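Local coordinates for protein antigen TpF1 (Treponema pallidum, PDB 2FJC) that belongs to the Dps family of mini-ferritins, binds iron, and probably oxidises it at sites between subunits of its multi-chain shell, at residues Thr59-Thr64 and Thr137-Thr142; Glu16-His21 and Ala66-Gln71; Arg108-Leu113 and Gly144-Met149. All blocks are in the same frame, centred on the assembly; numbering follows the deposited sequence.

Interaction 1. Residues Thr59-Thr64 and Thr137-Thr142; sequences TEAFDT and TDILRT. With FE (Fe (III) ion), chain R.
Ala61 and Ile139, which meet across this contact, bring no flat group to it; the Asp63 carboxylate and the Phe62 ring face other partners. The carboxylate of Asp63 holds the iron(III) ion through one oxygen, Asp63 OD2 at 2.1 Å from FE, while OD1 stays 3.1 Å from FE and accepts a hydrogen bond from NE1 of Trp37 of a neighbouring subunit. Glu67 of the same chain and His36 of that neighbour complete the ligands seen here, an intersubunit iron site as in the ferroxidase centre of other Dps proteins. The ring of Phe62 meets His33 of the same neighbour edge-to-face.

The contact between the helices is slender. From helix 130-154, Ile139 sends its longer branch across: CG1 lies anti to its carbonyl carbon (chi1 -67°), and the extended chain delivers the methyl CD1 to 3.7 Å from Ala61 CB. The same methyl, Ile139 CD1, comes 4.3 Å from Thr64 OG1, about one helical turn further along helix 44-71. Within helix 130-154, Thr142 OG1 donates to Ile139 O at 3.0 Å. That donor sits at 126° to the C=O and is tilted 21° from the carbonyl plane.

Helix 44-71 thus illustrates a division of labour: one face gives a carboxylate to a metal shared with another subunit, and a different face accepts a methyl group. Between these two segments the contact is dispersive, a methyl against a methyl with a looser touch on Thr64, whereas Asp63 spends its directional bonds on iron and on Trp37 of the neighbouring subunit.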
loop_
_atom_site.group_PDB
_atom_site.type_symbol
_atom_site.label_atom_id
_atom_site.label_comp_id
_atom_site.label_asym_id
_atom_site.label_seq_id
_atom_site.Cartn_x
_atom_site.Cartn_y
_atom_site.Cartn_z
ATOM N N THR B 59 16.514 12.205 -16.124
ATOM C CA THR B 59 15.596 13.331 -16.172
ATOM C C THR B 59 15.356 13.875 -14.770
ATOM O O THR B 59 14.993 15.035 -14.596
ATOM C CB THR B 59 14.257 12.946 -16.837
ATOM O OG1 THR B 59 13.706 14.102 -17.485
ATOM C CG2 THR B 59 13.271 12.428 -15.813
ATOM N N GLU B 60 15.574 13.032 -13.770
ATOM C CA GLU B 60 15.407 13.440 -12.387
ATOM C C GLU B 60 16.539 14.424 -12.069
ATOM O O GLU B 60 16.307 15.506 -11.517
ATOM C CB GLU B 60 15.492 12.215 -11.475
ATOM C CG GLU B 60 15.224 12.481 -10.001
ATOM C CD GLU B 60 15.451 11.239 -9.136
ATOM O OE1 GLU B 60 16.630 10.843 -8.955
ATOM O OE2 GLU B 60 14.450 10.655 -8.650
ATOM N N ALA B 61 17.765 14.042 -12.418
ATOM C CA ALA B 61 18.924 14.897 -12.184
ATOM C C ALA B 61 18.772 16.168 -13.019
ATOM O O ALA B 61 19.117 17.266 -12.588
ATOM C CB ALA B 61 20.199 14.165 -12.563
ATOM N N PHE B 62 18.250 15.991 -14.225
ATOM C CA PHE B 62 17.996 17.083 -15.156
ATOM C C PHE B 62 17.168 18.156 -14.449
ATOM O O PHE B 62 17.516 19.343 -14.447
ATOM C CB PHE B 62 17.214 16.532 -16.358
ATOM C CG PHE B 62 16.755 17.569 -17.344
ATOM C CD1 PHE B 62 17.652 18.171 -18.216
ATOM C CD2 PHE B 62 15.404 17.879 -17.456
ATOM C CE1 PHE B 62 17.215 19.064 -19.201
ATOM C CE2 PHE B 62 14.944 18.769 -18.429
ATOM C CZ PHE B 62 15.854 19.366 -19.310
ATOM N N ASP B 63 16.073 17.727 -13.835
ATOM C CA ASP B 63 15.203 18.663 -13.166
ATOM C C ASP B 63 15.748 19.243 -11.864
ATOM O O ASP B 63 15.590 20.441 -11.636
ATOM C CB ASP B 63 13.816 18.048 -12.944
ATOM C CG ASP B 63 12.743 19.113 -12.704
ATOM O OD1 ASP B 63 12.514 19.963 -13.598
ATOM O OD2 ASP B 63 12.131 19.106 -11.617
ATOM N N THR B 64 16.397 18.444 -11.017
ATOM C CA THR B 64 16.897 19.018 -9.768
ATOM C C THR B 64 18.034 20.012 -10.013
ATOM O O THR B 64 18.114 21.041 -9.345
ATOM C CB THR B 64 17.353 17.947 -8.737
ATOM O OG1 THR B 64 18.619 17.418 -9.118
ATOM C CG2 THR B 64 16.354 16.823 -8.654
ATOM N N THR B 137 26.807 15.700 -5.505
ATOM C CA THR B 137 27.347 14.490 -4.898
ATOM C C THR B 137 26.338 13.333 -4.946
ATOM O O THR B 137 26.720 12.189 -5.180
ATOM C CB THR B 137 27.771 14.741 -3.428
ATOM O OG1 THR B 137 28.807 15.733 -3.390
ATOM C CG2 THR B 137 28.288 13.459 -2.798
ATOM N N ASP B 138 25.056 13.624 -4.723
ATOM C CA ASP B 138 24.034 12.580 -4.762
ATOM C C ASP B 138 23.985 11.970 -6.157
ATOM O O ASP B 138 23.872 10.758 -6.320
ATOM C CB ASP B 138 22.649 13.133 -4.411
ATOM C CG ASP B 138 22.463 13.360 -2.913
ATOM O OD1 ASP B 138 23.298 12.864 -2.120
ATOM O OD2 ASP B 138 21.468 14.028 -2.531
ATOM N N ILE B 139 24.052 12.829 -7.163
ATOM C CA ILE B 139 24.031 12.398 -8.546
ATOM C C ILE B 139 25.306 11.609 -8.842
ATOM O O ILE B 139 25.268 10.581 -9.505
ATOM C CB ILE B 139 23.932 13.613 -9.471
ATOM C CG1 ILE B 139 22.567 14.283 -9.276
ATOM C CG2 ILE B 139 24.146 13.191 -10.908
ATOM C CD1 ILE B 139 22.417 15.628 -9.998
ATOM N N LEU B 140 26.430 12.098 -8.334
ATOM C CA LEU B 140 27.712 11.441 -8.509
ATOM C C LEU B 140 27.647 10.018 -7.929
ATOM O O LEU B 140 28.227 9.082 -8.483
ATOM C CB LEU B 140 28.792 12.246 -7.787
ATOM C CG LEU B 140 30.003 12.852 -8.500
ATOM C CD1 LEU B 140 29.814 12.939 -10.007
ATOM C CD2 LEU B 140 30.245 14.226 -7.887
ATOM N N ARG B 141 26.942 9.853 -6.816
ATOM C CA ARG B 141 26.833 8.544 -6.202
ATOM C C ARG B 141 26.078 7.576 -7.102
ATOM O O ARG B 141 26.529 6.450 -7.295
ATOM C CB ARG B 141 26.142 8.619 -4.839
ATOM C CG ARG B 141 26.159 7.280 -4.102
ATOM C CD ARG B 141 25.401 7.302 -2.771
ATOM N NE ARG B 141 25.717 8.480 -1.963
ATOM C CZ ARG B 141 25.473 8.577 -0.657
ATOM N NH1 ARG B 141 24.912 7.561 -0.007
ATOM N NH2 ARG B 141 25.777 9.693 -0.002
ATOM N N THR B 142 24.946 7.998 -7.666
ATOM C CA THR B 142 24.202 7.091 -8.528
ATOM C C THR B 142 24.975 6.810 -9.825
ATOM O O THR B 142 24.898 5.705 -10.372
ATOM C CB THR B 142 22.779 7.620 -8.859
ATOM O OG1 THR B 142 22.872 8.727 -9.755
ATOM C CG2 THR B 142 22.065 8.060 -7.597
HETATM FE FE FE R . 10.512 20.402 -11.211
#

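Interaction 2. Residues Glu16-His21 and Ala66-Gln71; sequences EQLRQH and AERLLQ. With FE (Fe (III) ion), chain R.
Leu18, Arg19, Arg68 and Leu69 supply the apolar part of this contact, in which two helices of the ferritin-like bundle pair; the axes of the two short segments approach to 9.4 Å, antiparallel with an angle of 151° between their directions. Leu69 has its CG anti to the backbone N (chi1 -165°) and divides its two methyls between consecutive residues. Leu69 CD1 lies 3.7 Å from Leu18 CB, the two leucine side chains lying alongside with their ends pointing opposite ways, and Leu69 CD2 rests 3.6 Å from Arg19 CG. Leu18 in turn reaches over with CD2 to Arg68 CG at 4.1 Å, so both arginines contribute their aliphatic stems.

The ionic ends go elsewhere. Arg19, bent at chi3, turns the edge of its guanidinium toward its own helix, where NE forms a long salt bridge of 3.8 Å to Glu16 OE2. Arg68 carries its head away from Leu18, giving NE to Thr132 OG1 in a hydrogen bond and NH2 to Asp129 in a salt bridge.

Metal binding makes up the third kind. Glu67 leaves the interface altogether and coordinates FE through OE2 at 2.4 Å, together with Asp63 and with His36 of a neighbouring subunit.

Amphipathic arginines let one helix pair combine both chemistries: their stems pack beside the leucines, while the charged ends turn to Glu16, weakly, and to Thr132 and Asp129.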
loop_
_atom_site.group_PDB
_atom_site.type_symbol
_atom_site.label_atom_id
_atom_site.label_comp_id
_atom_site.label_asym_id
_atom_site.label_seq_id
_atom_site.Cartn_x
_atom_site.Cartn_y
_atom_site.Cartn_z
ATOM N N GLU B 16 27.509 28.280 -14.553
ATOM C CA GLU B 16 27.939 27.929 -15.900
ATOM C C GLU B 16 28.043 26.403 -16.009
ATOM O O GLU B 16 27.659 25.814 -17.009
ATOM C CB GLU B 16 29.286 28.587 -16.219
ATOM C CG GLU B 16 29.517 28.821 -17.712
ATOM C CD GLU B 16 28.285 29.409 -18.414
ATOM O OE1 GLU B 16 27.744 30.426 -17.924
ATOM O OE2 GLU B 16 27.855 28.854 -19.456
ATOM N N GLN B 17 28.566 25.774 -14.967
ATOM C CA GLN B 17 28.694 24.325 -14.932
ATOM C C GLN B 17 27.305 23.700 -14.940
ATOM O O GLN B 17 27.027 22.782 -15.720
ATOM C CB GLN B 17 29.443 23.896 -13.669
ATOM C CG GLN B 17 30.960 24.032 -13.753
ATOM C CD GLN B 17 31.561 23.042 -14.737
ATOM O OE1 GLN B 17 31.641 21.836 -14.463
ATOM N NE2 GLN B 17 31.968 23.541 -15.903
ATOM N N LEU B 18 26.431 24.206 -14.071
ATOM C CA LEU B 18 25.061 23.712 -13.972
ATOM C C LEU B 18 24.335 23.791 -15.319
ATOM O O LEU B 18 23.665 22.845 -15.722
ATOM C CB LEU B 18 24.306 24.499 -12.902
ATOM C CG LEU B 18 24.235 23.865 -11.510
ATOM C CD1 LEU B 18 25.505 23.104 -11.166
ATOM C CD2 LEU B 18 23.957 24.952 -10.501
ATOM N N ARG B 19 24.479 24.915 -16.012
ATOM C CA ARG B 19 23.850 25.102 -17.314
ATOM C C ARG B 19 24.298 24.015 -18.265
ATOM O O ARG B 19 23.505 23.489 -19.038
ATOM C CB ARG B 19 24.205 26.472 -17.908
ATOM C CG ARG B 19 23.275 27.590 -17.448
ATOM C CD ARG B 19 23.808 28.969 -17.798
ATOM N NE ARG B 19 24.105 29.128 -19.222
ATOM C CZ ARG B 19 23.188 29.267 -20.182
ATOM N NH1 ARG B 19 21.892 29.261 -19.883
ATOM N NH2 ARG B 19 23.570 29.434 -21.445
ATOM N N GLN B 20 25.575 23.670 -18.212
ATOM C CA GLN B 20 26.075 22.634 -19.083
ATOM C C GLN B 20 25.522 21.270 -18.673
ATOM O O GLN B 20 25.196 20.448 -19.525
ATOM C CB GLN B 20 27.598 22.584 -19.080
ATOM C CG GLN B 20 28.091 21.469 -19.976
ATOM C CD GLN B 20 29.579 21.465 -20.159
ATOM O OE1 GLN B 20 30.336 21.259 -19.200
ATOM N NE2 GLN B 20 30.021 21.687 -21.401
ATOM N N HIS B 21 25.421 21.027 -17.371
ATOM C CA HIS B 21 24.886 19.753 -16.899
ATOM C C HIS B 21 23.470 19.544 -17.420
ATOM O O HIS B 21 23.126 18.458 -17.881
ATOM C CB HIS B 21 24.870 19.698 -15.374
ATOM C CG HIS B 21 26.224 19.802 -14.756
ATOM N ND1 HIS B 21 27.360 19.370 -15.399
ATOM C CD2 HIS B 21 26.619 20.232 -13.537
ATOM C CE1 HIS B 21 28.400 19.525 -14.599
ATOM N NE2 HIS B 21 27.978 20.044 -13.463
ATOM N N ALA B 66 18.477 21.823 -12.787
ATOM C CA ALA B 66 17.888 23.002 -13.403
ATOM C C ALA B 66 17.270 23.888 -12.324
ATOM O O ALA B 66 17.367 25.115 -12.370
ATOM C CB ALA B 66 16.826 22.596 -14.398
ATOM N N GLU B 67 16.627 23.258 -11.351
ATOM C CA GLU B 67 15.995 23.999 -10.276
ATOM C C GLU B 67 17.009 24.639 -9.347
ATOM O O GLU B 67 16.742 25.691 -8.767
ATOM C CB GLU B 67 15.073 23.092 -9.477
ATOM C CG GLU B 67 13.617 23.442 -9.666
ATOM C CD GLU B 67 12.772 22.238 -10.017
ATOM O OE1 GLU B 67 12.867 21.214 -9.303
ATOM O OE2 GLU B 67 12.012 22.322 -11.002
ATOM N N ARG B 68 18.164 24.001 -9.192
ATOM C CA ARG B 68 19.192 24.560 -8.338
ATOM C C ARG B 68 19.687 25.831 -9.012
ATOM O O ARG B 68 19.943 26.847 -8.367
ATOM C CB ARG B 68 20.343 23.570 -8.161
ATOM C CG ARG B 68 21.478 24.101 -7.293
ATOM C CD ARG B 68 20.940 24.695 -6.004
ATOM N NE ARG B 68 21.998 25.258 -5.169
ATOM C CZ ARG B 68 21.771 26.075 -4.146
ATOM N NH1 ARG B 68 20.524 26.418 -3.839
ATOM N NH2 ARG B 68 22.784 26.558 -3.441
ATOM N N LEU B 69 19.804 25.756 -10.329
ATOM C CA LEU B 69 20.239 26.878 -11.131
ATOM C C LEU B 69 19.259 28.038 -10.923
ATOM O O LEU B 69 19.661 29.194 -10.771
ATOM C CB LEU B 69 20.264 26.449 -12.590
ATOM C CG LEU B 69 20.982 27.283 -13.634
ATOM C CD1 LEU B 69 22.392 27.602 -13.190
ATOM C CD2 LEU B 69 21.002 26.481 -14.931
ATOM N N LEU B 70 17.972 27.725 -10.910
ATOM C CA LEU B 70 16.954 28.748 -10.706
ATOM C C LEU B 70 17.117 29.383 -9.327
ATOM O O LEU B 70 17.005 30.596 -9.172
ATOM C CB LEU B 70 15.553 28.137 -10.826
ATOM C CG LEU B 70 15.194 27.604 -12.211
ATOM C CD1 LEU B 70 13.851 26.896 -12.182
ATOM C CD2 LEU B 70 15.177 28.770 -13.184
ATOM N N GLN B 71 17.380 28.550 -8.328
ATOM C CA GLN B 71 17.564 29.023 -6.973
ATOM C C GLN B 71 18.752 29.958 -6.871
ATOM O O GLN B 71 18.729 30.905 -6.089
ATOM C CB GLN B 71 17.766 27.842 -6.027
ATOM C CG GLN B 71 16.562 26.963 -5.919
ATOM C CD GLN B 71 16.880 25.646 -5.295
ATOM O OE1 GLN B 71 16.169 24.671 -5.511
ATOM N NE2 GLN B 71 17.949 25.597 -4.513
HETATM FE FE FE R . 10.512 20.402 -11.211
#

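Interaction 3. Residues Arg108-Leu113 and Gly144-Met149; sequences RDFEYL and GKAIWM
Helices 99-127 and 130-154 form an antiparallel pair of the ferritin-like four-helix bundle, and this contact, between Phe110 and Glu111 on one helix and Ala146 and Ile147 on the other, lies on their seam. The axes of segments Arg108-Leu113 and Gly144-Met149 approach to 9.6 Å at an angle of 147°, and the two backbones come nearest at Phe110 and Ile147.

Both of those side chains project toward the opposing helix, and the root of one meets the first branch of the other, with Phe110 CB 3.6 Å from Ile147 CG1. The phenyl ring passes beyond this point to the neighbouring Ala146. Phe110 CE2 lies 3.8 Å and Phe110 CD2 3.9 Å from Ala146 CB, the methyl coming in obliquely to the ring. Tyr54 meets the same ring edge-to-face, and Leu28, Leu143 and Leu150 also pack against it, which places Phe110 in the interior of the bundle.

Toward the outer side the seam changes character. Glu111 lays its hydrocarbon portion across Ile147, with Glu111 CG 3.9 Å from Ile147 CG2, while its carboxylate pairs through OE2 with Lys107 of its own helix. Here the stem packs and the charged head is met from one turn away. On a further face of helix 130-154, Trp148 meets Phe44 of another subunit edge-to-face, so this helix serves bundle and shell alike.

Ile147 also touches backbone. With CG1 anti to the carbonyl carbon (chi1 -70°) and the rest extended, Ile147 CD1 comes against the opposing main chain, 3.7 Å from Phe110 O and 3.8 Å from Glu111 N.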
loop_
_atom_site.group_PDB
_atom_site.type_symbol
_atom_site.label_atom_id
_atom_site.label_comp_id
_atom_site.label_asym_id
_atom_site.label_seq_id
_atom_site.Cartn_x
_atom_site.Cartn_y
_atom_site.Cartn_z
ATOM N N ARG B 108 30.343 5.337 -21.263
ATOM C CA ARG B 108 31.256 6.397 -21.657
ATOM C C ARG B 108 30.656 7.766 -21.320
ATOM O O ARG B 108 31.346 8.644 -20.783
ATOM C CB ARG B 108 31.538 6.282 -23.158
ATOM C CG ARG B 108 32.852 6.885 -23.631
ATOM C CD ARG B 108 33.102 6.554 -25.115
ATOM N NE ARG B 108 33.052 5.112 -25.351
ATOM C CZ ARG B 108 32.635 4.548 -26.487
ATOM N NH1 ARG B 108 32.231 5.310 -27.505
ATOM N NH2 ARG B 108 32.597 3.220 -26.600
ATOM N N ASP B 109 29.372 7.946 -21.629
ATOM C CA ASP B 109 28.700 9.210 -21.342
ATOM C C ASP B 109 28.548 9.429 -19.832
ATOM O O ASP B 109 28.645 10.560 -19.340
ATOM C CB ASP B 109 27.324 9.272 -22.019
ATOM C CG ASP B 109 27.419 9.470 -23.526
ATOM O OD1 ASP B 109 28.455 9.988 -23.997
ATOM O OD2 ASP B 109 26.453 9.124 -24.246
ATOM N N PHE B 110 28.315 8.346 -19.102
ATOM C CA PHE B 110 28.179 8.441 -17.659
ATOM C C PHE B 110 29.516 8.882 -17.071
ATOM O O PHE B 110 29.561 9.710 -16.166
ATOM C CB PHE B 110 27.768 7.093 -17.062
ATOM C CG PHE B 110 26.285 6.808 -17.146
ATOM C CD1 PHE B 110 25.399 7.757 -17.658
ATOM C CD2 PHE B 110 25.771 5.599 -16.665
ATOM C CE1 PHE B 110 24.027 7.506 -17.685
ATOM C CE2 PHE B 110 24.398 5.341 -16.689
ATOM C CZ PHE B 110 23.526 6.294 -17.200
ATOM N N GLU B 111 30.606 8.326 -17.591
ATOM C CA GLU B 111 31.930 8.679 -17.105
ATOM C C GLU B 111 32.236 10.135 -17.446
ATOM O O GLU B 111 32.809 10.855 -16.636
ATOM C CB GLU B 111 32.983 7.738 -17.704
ATOM C CG GLU B 111 32.818 6.300 -17.235
ATOM C CD GLU B 111 33.708 5.316 -17.982
ATOM O OE1 GLU B 111 33.803 5.417 -19.221
ATOM O OE2 GLU B 111 34.295 4.428 -17.331
ATOM N N TYR B 112 31.844 10.567 -18.638
ATOM C CA TYR B 112 32.066 11.948 -19.019
ATOM C C TYR B 112 31.299 12.844 -18.047
ATOM O O TYR B 112 31.852 13.822 -17.548
ATOM C CB TYR B 112 31.614 12.198 -20.462
ATOM C CG TYR B 112 31.331 13.648 -20.781
ATOM C CD1 TYR B 112 30.079 14.207 -20.523
ATOM C CD2 TYR B 112 32.316 14.470 -21.336
ATOM C CE1 TYR B 112 29.810 15.546 -20.807
ATOM C CE2 TYR B 112 32.057 15.814 -21.625
ATOM C CZ TYR B 112 30.800 16.342 -21.354
ATOM O OH TYR B 112 30.527 17.671 -21.604
ATOM N N LEU B 113 30.039 12.512 -17.772
ATOM C CA LEU B 113 29.242 13.306 -16.830
ATOM C C LEU B 113 29.879 13.304 -15.451
ATOM O O LEU B 113 29.921 14.326 -14.773
ATOM C CB LEU B 113 27.812 12.766 -16.700
ATOM C CG LEU B 113 26.811 13.148 -17.789
ATOM C CD1 LEU B 113 25.474 12.500 -17.505
ATOM C CD2 LEU B 113 26.672 14.657 -17.837
ATOM N N GLY B 144 28.247 6.674 -10.104
ATOM C CA GLY B 144 29.310 5.757 -9.760
ATOM C C GLY B 144 28.836 4.327 -9.712
ATOM O O GLY B 144 29.527 3.419 -10.166
ATOM N N LYS B 145 27.649 4.120 -9.162
ATOM C CA LYS B 145 27.108 2.784 -9.066
ATOM C C LYS B 145 26.780 2.253 -10.460
ATOM O O LYS B 145 27.091 1.099 -10.772
ATOM C CB LYS B 145 25.863 2.769 -8.176
ATOM C CG LYS B 145 25.370 1.367 -7.854
ATOM C CD LYS B 145 24.243 1.382 -6.825
ATOM C CE LYS B 145 23.858 -0.036 -6.384
ATOM N NZ LYS B 145 25.008 -0.755 -5.737
ATOM N N ALA B 146 26.174 3.093 -11.299
ATOM C CA ALA B 146 25.814 2.675 -12.655
ATOM C C ALA B 146 27.060 2.379 -13.501
ATOM O O ALA B 146 27.092 1.408 -14.250
ATOM C CB ALA B 146 24.951 3.741 -13.333
ATOM N N ILE B 147 28.079 3.221 -13.377
ATOM C CA ILE B 147 29.314 3.043 -14.122
ATOM C C ILE B 147 29.951 1.710 -13.720
ATOM O O ILE B 147 30.411 0.938 -14.571
ATOM C CB ILE B 147 30.283 4.217 -13.841
ATOM C CG1 ILE B 147 29.728 5.490 -14.487
ATOM C CG2 ILE B 147 31.680 3.908 -14.370
ATOM C CD1 ILE B 147 30.502 6.746 -14.138
ATOM N N TRP B 148 29.972 1.433 -12.419
ATOM C CA TRP B 148 30.532 0.179 -11.940
ATOM C C TRP B 148 29.751 -1.027 -12.483
ATOM O O TRP B 148 30.347 -2.004 -12.940
ATOM C CB TRP B 148 30.520 0.130 -10.415
ATOM C CG TRP B 148 30.693 -1.252 -9.890
ATOM C CD1 TRP B 148 31.779 -2.059 -10.050
ATOM C CD2 TRP B 148 29.720 -2.022 -9.171
ATOM N NE1 TRP B 148 31.543 -3.288 -9.480
ATOM C CE2 TRP B 148 30.287 -3.292 -8.934
ATOM C CE3 TRP B 148 28.422 -1.762 -8.705
ATOM C CZ2 TRP B 148 29.606 -4.300 -8.254
ATOM C CZ3 TRP B 148 27.742 -2.770 -8.025
ATOM C CH2 TRP B 148 28.340 -4.024 -7.808
ATOM N N MET B 149 28.423 -0.963 -12.427
ATOM C CA MET B 149 27.624 -2.077 -12.912
ATOM C C MET B 149 27.806 -2.276 -14.406
ATOM O O MET B 149 27.953 -3.402 -14.860
ATOM C CB MET B 149 26.143 -1.891 -12.561
ATOM C CG MET B 149 25.835 -2.184 -11.088
ATOM S SD MET B 149 24.082 -2.508 -10.718
ATOM C CE MET B 149 23.619 -0.956 -9.881
#

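Together the three contacts engage the four long helices of one bundle. Interaction 1 is the middle term: it shares helix 44-71 with interaction 2 and helix 130-154 with interaction 3, and its centre lies about 12 Å from the centre of each. Interactions 2 and 3 are about 21 Å apart, centre to centre, on opposite sides of the chain's centre. Along the chain, interaction 1 interlocks with each of the others, its segments alternating with theirs, while interactions 2 and 3 themselves follow in series. Interactions 1 and 2 supply successive iron ligands from a single helix, so the bundle's internal packing and the intersubunit metal site are built on the same element.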